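Local atomic coordinates of sulfatase (Bacteroides fragilis CAG:558, PDB entry 6USS), a protein that probably hydrolyses aryl sulfate esters as a calcium-dependent sulfatase of a human gut bacterium. Residues Y83-R92 with I318-L326; M44-F53 with G355-R363. The protein carries 1 engineered substitution. One frame throughout, in Å; residues are numbered along the deposited sequence.

Interaction 1: residues Y83-R92 with I318-L326; sequences YASSICSPTR and IFMSDNGGL. Engineered in segment 83-92: Cys88 (natural residue Ser). With CA (calcium ion), chain C.
The loop leading into helix 88-97 passes the turn that follows strand 315-321, and the two backbones come nearest where the CA atoms of Ser86 and Asn323 stand 5.0 Å apart. Asp322 is held through both its backbone and its side chain. Its carbonyl O accepts the hydroxyl of Thr91, with OG1 3.0 Å from O and almost in line with the C=O bond (163°); Ala84 CB packs against the same O at 3.3 Å. Thr91 OG1 also accepts from Ser85 N at 2.7 Å, which ties the loop to the helix it precedes.

The carboxylate turns toward the calcium ion. With CG placed between the backbone N and carbonyl carbon (chi1 77°), Asp322 brings OD2 to 2.2 Å from the calcium ion and OD1 to 2.8 Å. OD2 has a second partner: Arg92 NE approaches it at 3.0 Å in a salt bridge, from above the carboxylate plane, while OD2 itself lies close to the guanidinium plane. Cys88, engineered in place of the natural serine, meets the metal through SG at 2.1 Å. Asp42, Asp43 and Asn323 complete the site.

The natural serine is predicted to mature to 3-oxoalanine, the formylglycine of sulfatases, so this is the probable catalytic centre. There, calcium and a guanidinium converge on a single oxygen, which both would be expected to polarise.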
ATOM      1  N   TYR A  83     -17.011  23.948   7.658  1.00 17.89           N
ATOM      2  CA  TYR A  83     -16.610  24.439   6.343  1.00 17.11           C
ATOM      3  C   TYR A  83     -15.588  23.540   5.644  1.00 17.27           C
ATOM      4  O   TYR A  83     -14.687  22.974   6.270  1.00 15.86           O
ATOM      5  CB  TYR A  83     -16.040  25.864   6.440  1.00 15.13           C
ATOM      6  CG  TYR A  83     -17.093  26.858   6.834  1.00 19.76           C
ATOM      7  CD1 TYR A  83     -18.100  27.216   5.943  1.00 20.34           C
ATOM      8  CD2 TYR A  83     -17.117  27.406   8.111  1.00 20.48           C
ATOM      9  CE1 TYR A  83     -19.101  28.116   6.311  1.00 21.00           C
ATOM     10  CE2 TYR A  83     -18.107  28.306   8.484  1.00 23.85           C
ATOM     11  CZ  TYR A  83     -19.097  28.653   7.583  1.00 21.12           C
ATOM     12  OH  TYR A  83     -20.071  29.539   7.969  1.00 22.76           O
ATOM     13  N   ALA A  84     -15.741  23.432   4.328  1.00 17.96           N
ATOM     14  CA  ALA A  84     -14.762  22.880   3.398  1.00 19.68           C
ATOM     15  C   ALA A  84     -14.403  23.971   2.388  1.00 16.84           C
ATOM     16  O   ALA A  84     -14.777  25.131   2.556  1.00 18.15           O
ATOM     17  CB  ALA A  84     -15.316  21.629   2.717  1.00 15.55           C
ATOM     18  N   SER A  85     -13.671  23.604   1.338  1.00 15.87           N
ATOM     19  CA  SER A  85     -13.590  24.480   0.174  1.00 19.86           C
ATOM     20  C   SER A  85     -14.745  24.177  -0.778  1.00 16.67           C
ATOM     21  O   SER A  85     -15.517  23.239  -0.576  1.00 14.77           O
ATOM     22  CB  SER A  85     -12.236  24.365  -0.542  1.00 15.84           C
ATOM     23  OG  SER A  85     -11.163  24.768   0.302  1.00 15.19           O
ATOM     24  N   SER A  86     -14.878  24.997  -1.818  1.00 18.28           N
ATOM     25  CA  SER A  86     -16.050  24.893  -2.679  1.00 17.74           C
ATOM     26  C   SER A  86     -15.884  23.872  -3.794  1.00 16.37           C
ATOM     27  O   SER A  86     -16.822  23.676  -4.571  1.00 18.11           O
ATOM     28  CB  SER A  86     -16.410  26.261  -3.267  1.00 14.58           C
ATOM     29  OG  SER A  86     -15.389  26.766  -4.092  1.00 20.18           O
ATOM     30  N   ILE A  87     -14.736  23.192  -3.862  1.00 14.23           N
ATOM     31  CA  ILE A  87     -14.392  22.282  -4.951  1.00 16.89           C
ATOM     32  C   ILE A  87     -13.657  21.084  -4.362  1.00 17.88           C
ATOM     33  O   ILE A  87     -12.902  21.221  -3.393  1.00 14.40           O
ATOM     34  CB  ILE A  87     -13.536  23.016  -6.017  1.00 17.66           C
ATOM     35  CG1 ILE A  87     -14.414  23.966  -6.822  1.00 19.54           C
ATOM     36  CG2 ILE A  87     -12.805  22.052  -6.932  1.00 18.04           C
ATOM     37  CD1 ILE A  87     -15.510  23.274  -7.591  1.00 22.85           C
ATOM     38  N   CYS A  88     -13.869  19.905  -4.974  1.00 20.39           N
ATOM     39  CA  CYS A  88     -13.382  18.636  -4.414  1.00 19.08           C
ATOM     40  C   CYS A  88     -11.888  18.666  -4.087  1.00 19.63           C
ATOM     41  O   CYS A  88     -11.466  18.219  -3.015  1.00 24.33           O
ATOM     42  CB  CYS A  88     -13.643  17.481  -5.381  1.00 18.59           C
ATOM     43  SG  CYS A  88     -15.314  17.374  -6.067  1.00 44.74           S
ATOM     44  N   SER A  89     -11.063  19.166  -5.006  1.00 19.99           N
ATOM     45  CA  SER A  89      -9.624  18.959  -4.862  1.00 24.99           C
ATOM     46  C   SER A  89      -9.036  19.744  -3.692  1.00 22.74           C
ATOM     47  O   SER A  89      -8.312  19.138  -2.882  1.00 19.64           O
ATOM     48  CB  SER A  89      -8.920  19.268  -6.187  1.00 24.62           C
ATOM     49  OG  SER A  89      -9.086  18.205  -7.105  1.00 24.80           O
ATOM     50  N   PRO A  90      -9.275  21.058  -3.533  1.00 19.14           N
ATOM     51  CA  PRO A  90      -8.716  21.728  -2.347  1.00 18.61           C
ATOM     52  C   PRO A  90      -9.206  21.140  -1.043  1.00 19.09           C
ATOM     53  O   PRO A  90      -8.428  21.057  -0.084  1.00 18.82           O
ATOM     54  CB  PRO A  90      -9.153  23.190  -2.519  1.00 13.37           C
ATOM     55  CG  PRO A  90     -10.295  23.143  -3.455  1.00 21.06           C
ATOM     56  CD  PRO A  90      -9.947  22.028  -4.416  1.00 18.75           C
ATOM     57  N   THR A  91     -10.469  20.714  -0.979  1.00 16.59           N
ATOM     58  CA  THR A  91     -10.983  20.154   0.267  1.00 17.98           C
ATOM     59  C   THR A  91     -10.296  18.837   0.606  1.00 21.48           C
ATOM     60  O   THR A  91      -9.811  18.646   1.731  1.00 18.30           O
ATOM     61  CB  THR A  91     -12.493  19.964   0.177  1.00 17.24           C
ATOM     62  OG1 THR A  91     -13.119  21.251   0.095  1.00 17.62           O
ATOM     63  CG2 THR A  91     -13.016  19.222   1.401  1.00 12.03           C
ATOM     64  N   ARG A  92     -10.214  17.924  -0.365  1.00 19.69           N
ATOM     65  CA  ARG A  92      -9.684  16.600  -0.061  1.00 22.60           C
ATOM     66  C   ARG A  92      -8.190  16.655   0.252  1.00 21.80           C
ATOM     67  O   ARG A  92      -7.726  15.977   1.179  1.00 15.10           O
ATOM     68  CB  ARG A  92     -10.004  15.638  -1.210  1.00 19.94           C
ATOM     69  CG  ARG A  92     -11.447  15.083  -1.134  1.00 16.88           C
ATOM     70  CD  ARG A  92     -12.044  14.740  -2.489  1.00 16.09           C
ATOM     71  NE  ARG A  92     -13.505  14.770  -2.471  1.00 21.00           N
ATOM     72  CZ  ARG A  92     -14.277  13.797  -1.990  1.00 22.22           C
ATOM     73  NH1 ARG A  92     -13.721  12.700  -1.481  1.00 20.98           N
ATOM     74  NH2 ARG A  92     -15.607  13.919  -2.024  1.00 19.01           N
ATOM     75  N   ILE A 318     -17.358   9.756  11.712  1.00 22.62           N
ATOM     76  CA  ILE A 318     -17.391  11.153  11.306  1.00 16.03           C
ATOM     77  C   ILE A 318     -18.064  11.228   9.949  1.00 17.20           C
ATOM     78  O   ILE A 318     -17.572  10.653   8.970  1.00 16.68           O
ATOM     79  CB  ILE A 318     -15.996  11.789  11.251  1.00 17.26           C
ATOM     80  CG1 ILE A 318     -15.219  11.562  12.549  1.00 17.92           C
ATOM     81  CG2 ILE A 318     -16.146  13.273  11.014  1.00 15.87           C
ATOM     82  CD1 ILE A 318     -13.741  11.922  12.454  1.00 10.87           C
ATOM     83  N   PHE A 319     -19.178  11.944   9.893  1.00 19.82           N
ATOM     84  CA  PHE A 319     -19.901  12.210   8.662  1.00 17.53           C
ATOM     85  C   PHE A 319     -19.512  13.589   8.157  1.00 20.52           C
ATOM     86  O   PHE A 319     -19.497  14.556   8.933  1.00 15.97           O
ATOM     87  CB  PHE A 319     -21.411  12.143   8.890  1.00 15.59           C
ATOM     88  CG  PHE A 319     -22.214  12.217   7.636  1.00 16.45           C
ATOM     89  CD1 PHE A 319     -22.495  13.443   7.045  1.00 17.53           C
ATOM     90  CD2 PHE A 319     -22.713  11.067   7.056  1.00 15.82           C
ATOM     91  CE1 PHE A 319     -23.252  13.513   5.890  1.00 18.42           C
ATOM     92  CE2 PHE A 319     -23.467  11.130   5.891  1.00 17.23           C
ATOM     93  CZ  PHE A 319     -23.737  12.355   5.310  1.00 17.92           C
ATOM     94  N   MET A 320     -19.222  13.680   6.856  1.00 19.20           N
ATOM     95  CA  MET A 320     -18.779  14.943   6.291  1.00 16.45           C
ATOM     96  C   MET A 320     -19.095  14.959   4.800  1.00 20.13           C
ATOM     97  O   MET A 320     -19.323  13.918   4.181  1.00 19.41           O
ATOM     98  CB  MET A 320     -17.285  15.148   6.555  1.00 15.75           C
ATOM     99  CG  MET A 320     -16.722  16.465   6.059  1.00 16.85           C
ATOM    100  SD  MET A 320     -17.631  17.863   6.717  1.00 23.35           S
ATOM    101  CE  MET A 320     -16.471  19.193   6.381  1.00 16.61           C
ATOM    102  N   SER A 321     -19.132  16.161   4.237  1.00 16.95           N
ATOM    103  CA  SER A 321     -19.210  16.346   2.799  1.00 18.66           C
ATOM    104  C   SER A 321     -18.100  17.294   2.368  1.00 17.78           C
ATOM    105  O   SER A 321     -17.646  18.139   3.141  1.00 15.25           O
ATOM    106  CB  SER A 321     -20.577  16.890   2.365  1.00 20.60           C
ATOM    107  OG  SER A 321     -20.577  17.141   0.969  1.00 23.25           O
ATOM    108  N   ASP A 322     -17.680  17.170   1.109  1.00 18.64           N
ATOM    109  CA  ASP A 322     -16.485  17.873   0.664  1.00 19.96           C
ATOM    110  C   ASP A 322     -16.750  19.246   0.052  1.00 16.01           C
ATOM    111  O   ASP A 322     -15.797  20.015  -0.087  1.00 16.99           O
ATOM    112  CB  ASP A 322     -15.706  17.013  -0.339  1.00 18.16           C
ATOM    113  CG  ASP A 322     -16.337  17.011  -1.713  1.00 25.66           C
ATOM    114  OD1 ASP A 322     -17.580  17.143  -1.811  1.00 22.54           O
ATOM    115  OD2 ASP A 322     -15.579  16.909  -2.699  1.00 19.88           O
ATOM    116  N   ASN A 323     -17.982  19.562  -0.346  1.00 16.42           N
ATOM    117  CA  ASN A 323     -18.335  20.913  -0.803  1.00 20.89           C
ATOM    118  C   ASN A 323     -19.847  20.980  -1.003  1.00 20.03           C
ATOM    119  O   ASN A 323     -20.563  19.991  -0.810  1.00 18.96           O
ATOM    120  CB  ASN A 323     -17.592  21.329  -2.079  1.00 16.45           C
ATOM    121  CG  ASN A 323     -17.782  20.351  -3.217  1.00 21.76           C
ATOM    122  OD1 ASN A 323     -18.897  20.192  -3.734  1.00 23.11           O
ATOM    123  ND2 ASN A 323     -16.694  19.698  -3.630  1.00 16.09           N
ATOM    124  N   GLY A 324     -20.332  22.172  -1.383  1.00 18.89           N
ATOM    125  CA  GLY A 324     -21.762  22.382  -1.526  1.00 18.10           C
ATOM    126  C   GLY A 324     -22.367  21.642  -2.711  1.00 19.74           C
ATOM    127  O   GLY A 324     -21.688  21.209  -3.644  1.00 20.94           O
ATOM    128  N   GLY A 325     -23.683  21.477  -2.668  1.00 17.50           N
ATOM    129  CA  GLY A 325     -24.364  20.829  -3.772  1.00 18.08           C
ATOM    130  C   GLY A 325     -24.248  21.635  -5.052  1.00 18.66           C
ATOM    131  O   GLY A 325     -24.077  22.855  -5.037  1.00 21.29           O
ATOM    132  N   LEU A 326     -24.321  20.934  -6.179  1.00 16.89           N
ATOM    133  CA  LEU A 326     -24.259  21.592  -7.481  1.00 20.63           C
ATOM    134  C   LEU A 326     -25.540  22.381  -7.733  1.00 16.75           C
ATOM    135  O   LEU A 326     -26.625  21.804  -7.845  1.00 18.38           O
ATOM    136  CB  LEU A 326     -24.036  20.559  -8.582  1.00 17.34           C
ATOM    137  CG  LEU A 326     -23.992  21.053 -10.021  1.00 18.84           C
ATOM    138  CD1 LEU A 326     -22.766  21.889 -10.233  1.00 17.27           C
ATOM    139  CD2 LEU A 326     -23.986  19.874 -10.965  1.00 18.00           C
TER
HETATM  140 CA    CA C 601     -16.783  17.388  -4.521  1.00 22.43          CA

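Interaction 2: residues M44-F53 with G355-R363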
ATOM      1  N   MET A  44     -22.266  17.018  -1.579  1.00 17.28           N
ATOM      2  CA  MET A  44     -23.503  17.018  -0.808  1.00 18.04           C
ATOM      3  C   MET A  44     -23.691  18.373  -0.116  1.00 23.41           C
ATOM      4  O   MET A  44     -22.784  18.858   0.568  1.00 25.67           O
ATOM      5  CB  MET A  44     -23.484  15.873   0.208  1.00 17.07           C
ATOM      6  CG  MET A  44     -24.688  15.820   1.145  1.00 18.36           C
ATOM      7  SD  MET A  44     -24.579  14.562   2.437  1.00 18.40           S
ATOM      8  CE  MET A  44     -26.115  14.839   3.329  1.00 15.84           C
ATOM      9  N   GLY A  45     -24.883  18.989  -0.292  1.00 18.03           N
ATOM     10  CA  GLY A  45     -25.140  20.293   0.287  1.00 18.52           C
ATOM     11  C   GLY A  45     -25.583  20.254   1.759  1.00 21.30           C
ATOM     12  O   GLY A  45     -26.010  19.232   2.296  1.00 19.81           O
ATOM     13  N   TRP A  46     -25.488  21.423   2.403  1.00 20.31           N
ATOM     14  CA  TRP A  46     -25.946  21.591   3.779  1.00 18.98           C
ATOM     15  C   TRP A  46     -27.384  21.144   4.005  1.00 22.90           C
ATOM     16  O   TRP A  46     -27.771  20.895   5.157  1.00 19.85           O
ATOM     17  CB  TRP A  46     -25.843  23.055   4.172  1.00 17.32           C
ATOM     18  CG  TRP A  46     -25.743  23.333   5.648  1.00 19.51           C
ATOM     19  CD1 TRP A  46     -24.851  22.788   6.533  1.00 16.87           C
ATOM     20  CD2 TRP A  46     -26.528  24.277   6.398  1.00 18.42           C
ATOM     21  NE1 TRP A  46     -25.038  23.331   7.787  1.00 19.67           N
ATOM     22  CE2 TRP A  46     -26.069  24.234   7.734  1.00 17.02           C
ATOM     23  CE3 TRP A  46     -27.583  25.134   6.074  1.00 17.52           C
ATOM     24  CZ2 TRP A  46     -26.623  25.028   8.746  1.00 18.30           C
ATOM     25  CZ3 TRP A  46     -28.137  25.923   7.081  1.00 18.80           C
ATOM     26  CH2 TRP A  46     -27.645  25.870   8.399  1.00 18.12           C
ATOM     27  N   GLN A  47     -28.200  21.069   2.954  1.00 19.32           N
ATOM     28  CA  GLN A  47     -29.610  20.740   3.108  1.00 18.25           C
ATOM     29  C   GLN A  47     -30.013  19.517   2.298  1.00 19.75           C
ATOM     30  O   GLN A  47     -31.215  19.292   2.100  1.00 23.70           O
ATOM     31  CB  GLN A  47     -30.471  21.943   2.714  1.00 21.21           C
ATOM     32  CG  GLN A  47     -30.374  23.133   3.674  1.00 17.57           C
ATOM     33  CD  GLN A  47     -31.287  22.975   4.872  1.00 20.97           C
ATOM     34  OE1 GLN A  47     -32.258  22.228   4.815  1.00 19.23           O
ATOM     35  NE2 GLN A  47     -30.996  23.697   5.958  1.00 21.93           N
ATOM     36  N   ASP A  48     -29.050  18.727   1.823  1.00 16.10           N
ATOM     37  CA  ASP A  48     -29.327  17.519   1.039  1.00 18.96           C
ATOM     38  C   ASP A  48     -29.531  16.299   1.935  1.00 19.17           C
ATOM     39  O   ASP A  48     -28.918  15.250   1.758  1.00 15.63           O
ATOM     40  CB  ASP A  48     -28.201  17.291   0.040  1.00 16.99           C
ATOM     41  CG  ASP A  48     -28.123  18.393  -0.993  1.00 20.17           C
ATOM     42  OD1 ASP A  48     -29.103  19.171  -1.111  1.00 17.68           O
ATOM     43  OD2 ASP A  48     -27.079  18.490  -1.677  1.00 18.03           O
ATOM     44  N   THR A  49     -30.426  16.448   2.908  1.00 19.60           N
ATOM     45  CA  THR A  49     -30.631  15.469   3.963  1.00 17.50           C
ATOM     46  C   THR A  49     -31.981  15.758   4.599  1.00 21.54           C
ATOM     47  O   THR A  49     -32.493  16.881   4.517  1.00 18.90           O
ATOM     48  CB  THR A  49     -29.501  15.536   5.007  1.00 18.53           C
ATOM     49  OG1 THR A  49     -29.860  14.797   6.186  1.00 19.76           O
ATOM     50  CG2 THR A  49     -29.227  16.990   5.399  1.00 16.22           C
ATOM     51  N   SER A  50     -32.574  14.727   5.211  1.00 19.41           N
ATOM     52  CA  SER A  50     -33.740  14.979   6.048  1.00 20.03           C
ATOM     53  C   SER A  50     -33.362  15.525   7.420  1.00 19.09           C
ATOM     54  O   SER A  50     -34.246  16.011   8.125  1.00 26.82           O
ATOM     55  CB  SER A  50     -34.608  13.716   6.209  1.00 18.34           C
ATOM     56  OG  SER A  50     -33.892  12.610   6.729  1.00 18.08           O
ATOM     57  N   LEU A  51     -32.086  15.480   7.810  1.00 19.61           N
ATOM     58  CA  LEU A  51     -31.676  16.016   9.117  1.00 23.30           C
ATOM     59  C   LEU A  51     -31.500  17.532   9.034  1.00 20.86           C
ATOM     60  O   LEU A  51     -30.647  18.002   8.274  1.00 22.36           O
ATOM     61  CB  LEU A  51     -30.375  15.368   9.595  1.00 19.57           C
ATOM     62  CG  LEU A  51     -29.753  15.859  10.919  1.00 21.26           C
ATOM     63  CD1 LEU A  51     -30.673  15.583  12.125  1.00 13.66           C
ATOM     64  CD2 LEU A  51     -28.363  15.254  11.149  1.00 15.24           C
ATOM     65  N   PRO A  52     -32.273  18.337   9.802  1.00 21.82           N
ATOM     66  CA  PRO A  52     -32.188  19.802   9.677  1.00 19.67           C
ATOM     67  C   PRO A  52     -30.968  20.357  10.404  1.00 22.10           C
ATOM     68  O   PRO A  52     -30.891  20.310  11.636  1.00 25.52           O
ATOM     69  CB  PRO A  52     -33.503  20.282  10.315  1.00 13.45           C
ATOM     70  CG  PRO A  52     -34.368  19.031  10.470  1.00 13.70           C
ATOM     71  CD  PRO A  52     -33.373  17.933  10.694  1.00 11.95           C
ATOM     72  N   PHE A  53     -30.017  20.915   9.628  1.00 15.07           N
ATOM     73  CA  PHE A  53     -28.838  21.594  10.174  1.00 17.88           C
ATOM     74  C   PHE A  53     -29.067  23.074  10.486  1.00 20.16           C
ATOM     75  O   PHE A  53     -28.280  23.667  11.235  1.00 17.87           O
ATOM     76  CB  PHE A  53     -27.658  21.469   9.202  1.00 15.27           C
ATOM     77  CG  PHE A  53     -26.883  20.204   9.367  1.00 18.13           C
ATOM     78  CD1 PHE A  53     -25.692  20.195  10.078  1.00 17.53           C
ATOM     79  CD2 PHE A  53     -27.365  19.010   8.848  1.00 15.25           C
ATOM     80  CE1 PHE A  53     -24.991  19.025  10.260  1.00 16.08           C
ATOM     81  CE2 PHE A  53     -26.662  17.829   9.023  1.00 17.06           C
ATOM     82  CZ  PHE A  53     -25.472  17.834   9.734  1.00 17.30           C
ATOM     83  N   GLY A 355     -21.589  27.073  -1.113  1.00 19.39           N
ATOM     84  CA  GLY A 355     -20.453  26.341  -1.635  1.00 18.22           C
ATOM     85  C   GLY A 355     -19.563  25.695  -0.588  1.00 20.48           C
ATOM     86  O   GLY A 355     -18.794  24.787  -0.916  1.00 20.48           O
ATOM     87  N   VAL A 356     -19.641  26.140   0.668  1.00 19.94           N
ATOM     88  CA  VAL A 356     -18.642  25.750   1.663  1.00 19.48           C
ATOM     89  C   VAL A 356     -19.230  25.235   2.974  1.00 22.33           C
ATOM     90  O   VAL A 356     -18.518  24.545   3.728  1.00 22.22           O
ATOM     91  CB  VAL A 356     -17.663  26.916   1.941  1.00 18.65           C
ATOM     92  CG1 VAL A 356     -16.845  27.225   0.701  1.00 14.84           C
ATOM     93  CG2 VAL A 356     -18.414  28.154   2.434  1.00 16.71           C
ATOM     94  N   ARG A 357     -20.490  25.499   3.330  1.00 24.27           N
ATOM     95  CA  ARG A 357     -21.040  24.973   4.577  1.00 19.77           C
ATOM     96  C   ARG A 357     -21.555  23.550   4.359  1.00 16.21           C
ATOM     97  O   ARG A 357     -22.474  23.336   3.565  1.00 14.19           O
ATOM     98  CB  ARG A 357     -22.146  25.875   5.119  1.00 17.02           C
ATOM     99  CG  ARG A 357     -22.223  25.788   6.640  1.00 24.50           C
ATOM    100  CD  ARG A 357     -23.532  26.303   7.210  1.00 21.50           C
ATOM    101  NE  ARG A 357     -23.566  27.755   7.234  1.00 24.98           N
ATOM    102  CZ  ARG A 357     -23.832  28.480   8.316  1.00 29.12           C
ATOM    103  NH1 ARG A 357     -24.091  27.874   9.471  1.00 26.23           N
ATOM    104  NH2 ARG A 357     -23.841  29.813   8.240  1.00 24.25           N
ATOM    105  N   GLU A 358     -20.973  22.572   5.102  1.00 15.58           N
ATOM    106  CA  GLU A 358     -21.145  21.134   4.919  1.00 17.82           C
ATOM    107  C   GLU A 358     -21.879  20.481   6.089  1.00 15.29           C
ATOM    108  O   GLU A 358     -21.735  20.903   7.236  1.00 18.33           O
ATOM    109  CB  GLU A 358     -19.778  20.453   4.762  1.00 18.40           C
ATOM    110  CG  GLU A 358     -18.930  21.010   3.641  1.00 17.60           C
ATOM    111  CD  GLU A 358     -19.734  21.151   2.366  1.00 21.79           C
ATOM    112  OE1 GLU A 358     -19.759  22.271   1.811  1.00 16.07           O
ATOM    113  OE2 GLU A 358     -20.355  20.143   1.940  1.00 18.55           O
ATOM    114  N   PRO A 359     -22.647  19.427   5.838  1.00 16.21           N
ATOM    115  CA  PRO A 359     -23.246  18.669   6.949  1.00 16.37           C
ATOM    116  C   PRO A 359     -22.204  17.795   7.628  1.00 19.21           C
ATOM    117  O   PRO A 359     -21.478  17.050   6.962  1.00 17.80           O
ATOM    118  CB  PRO A 359     -24.318  17.821   6.261  1.00 17.22           C
ATOM    119  CG  PRO A 359     -23.788  17.655   4.844  1.00 19.14           C
ATOM    120  CD  PRO A 359     -23.132  18.972   4.523  1.00 18.99           C
ATOM    121  N   MET A 360     -22.139  17.869   8.959  1.00 15.63           N
ATOM    122  CA  MET A 360     -21.093  17.160   9.680  1.00 14.60           C
ATOM    123  C   MET A 360     -21.642  16.608  10.985  1.00 19.85           C
ATOM    124  O   MET A 360     -22.354  17.298  11.721  1.00 20.85           O
ATOM    125  CB  MET A 360     -19.893  18.066   9.942  1.00 17.29           C
ATOM    126  CG  MET A 360     -18.740  17.396  10.658  1.00 19.11           C
ATOM    127  SD  MET A 360     -17.455  18.599  11.052  1.00 22.90           S
ATOM    128  CE  MET A 360     -16.519  17.680  12.266  1.00 16.49           C
ATOM    129  N   ILE A 361     -21.307  15.352  11.263  1.00 16.75           N
ATOM    130  CA  ILE A 361     -21.806  14.636  12.432  1.00 17.75           C
ATOM    131  C   ILE A 361     -20.662  13.822  13.016  1.00 17.95           C
ATOM    132  O   ILE A 361     -19.851  13.251  12.277  1.00 17.57           O
ATOM    133  CB  ILE A 361     -22.988  13.708  12.080  1.00 14.90           C
ATOM    134  CG1 ILE A 361     -24.052  14.441  11.254  1.00 16.11           C
ATOM    135  CG2 ILE A 361     -23.595  13.143  13.335  1.00 15.49           C
ATOM    136  CD1 ILE A 361     -25.227  13.552  10.866  1.00 13.37           C
ATOM    137  N   VAL A 362     -20.590  13.754  14.340  1.00 14.54           N
ATOM    138  CA  VAL A 362     -19.599  12.904  14.978  1.00 15.98           C
ATOM    139  C   VAL A 362     -20.279  12.084  16.061  1.00 20.76           C
ATOM    140  O   VAL A 362     -20.925  12.641  16.962  1.00 19.49           O
ATOM    141  CB  VAL A 362     -18.426  13.707  15.558  1.00 14.54           C
ATOM    142  CG1 VAL A 362     -17.577  12.816  16.451  1.00 11.59           C
ATOM    143  CG2 VAL A 362     -17.594  14.324  14.437  1.00 12.49           C
ATOM    144  N   ARG A 363     -20.156  10.767  15.955  1.00 19.55           N
ATOM    145  CA  ARG A 363     -20.490   9.854  17.032  1.00 16.84           C
ATOM    146  C   ARG A 363     -19.176   9.389  17.623  1.00 22.88           C
ATOM    147  O   ARG A 363     -18.221   9.125  16.892  1.00 20.56           O
ATOM    148  CB  ARG A 363     -21.313   8.658  16.542  1.00 18.27           C
ATOM    149  CG  ARG A 363     -21.821   7.740  17.669  1.00 21.67           C
ATOM    150  CD  ARG A 363     -22.794   6.670  17.159  1.00 23.56           C
ATOM    151  NE  ARG A 363     -22.130   5.580  16.443  1.00 25.62           N
ATOM    152  CZ  ARG A 363     -22.762   4.656  15.713  1.00 30.19           C
ATOM    153  NH1 ARG A 363     -24.086   4.678  15.598  1.00 24.47           N
ATOM    154  NH2 ARG A 363     -22.068   3.699  15.100  1.00 24.55           N
TER
HETATM  155  O   HOH W   1     -22.454  22.721   8.955  1.00 16.39           O
HETATM  156  O   HOH W   2     -23.836  23.455   1.256  1.00 17.45           O
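Trp46 lays its indole against the aliphatic part of Arg357, whose CD sits over the five-membered ring, 3.5 Å from its centroid, as a CH-pi contact. This joins the loop after strand 35-41 to strand 357-363, a member of the mixed sheet of the alkaline-phosphatase-like sulfatase fold. The two side chains run side by side in the same direction. A bend at chi3 of Arg357 (-77°) carries the guanidinium on over the six-membered ring, where CZ lies 4.8 Å from the centroid in a cation-pi contact; the two planes are inclined by 53°, so this is no flat stack. Glu353 makes a salt bridge with the same guanidinium, and Thr80 O accepts from it as well. The opposite face of the indole takes Phe53 CB, 3.4 Å from the ring plane, so the tryptophan is wedged between the strand and its own loop.

No direct hydrogen bond crosses between the segments; two waters bridge them instead. One water accepts from Trp46 NE1 at 2.9 Å and donates to Glu358 O, and a second links Trp46 N to Arg357 O in the same way.

Further along, Pro359 CB lies over a face of the Phe53 ring in a CH-pi contact, 4.0 Å from its centroid, while the CG of the same proline meets Met44 CE. Leu51 and Ile361 touch tip to tip, CD2 to CD1 at 3.6 Å. Within the loop, Gly45 to Asp48 form a type I turn, with Gly45 N bonded to Asp48 OD2. Next comes an ST turn, in which Leu51 N donates to Thr49 OG1 at 2.8 Å, nearly straight at 163°.

In the fold
Interactions 1 and 2 have their centres about 11 Å apart and meet along two neighbouring antiparallel strands of one sheet, 315-321 and 357-363. Phe319 N probably bonds to Ile361 O across them at 2.8 Å. A second probable bond, Ser321 OG to Met44 O at 2.8 Å, joins the last residue of strand 315-321, directly before the calcium ligands Asp322 and Asn323, to the start of the 44-53 loop, directly after the ligands Asp42 and Asp43. Interaction 1 contains part of the metal site, whereas interaction 2 packs beside it: the side chain of Glu358 is about 8 Å from the calcium ion and about 6 Å from that of Asp322.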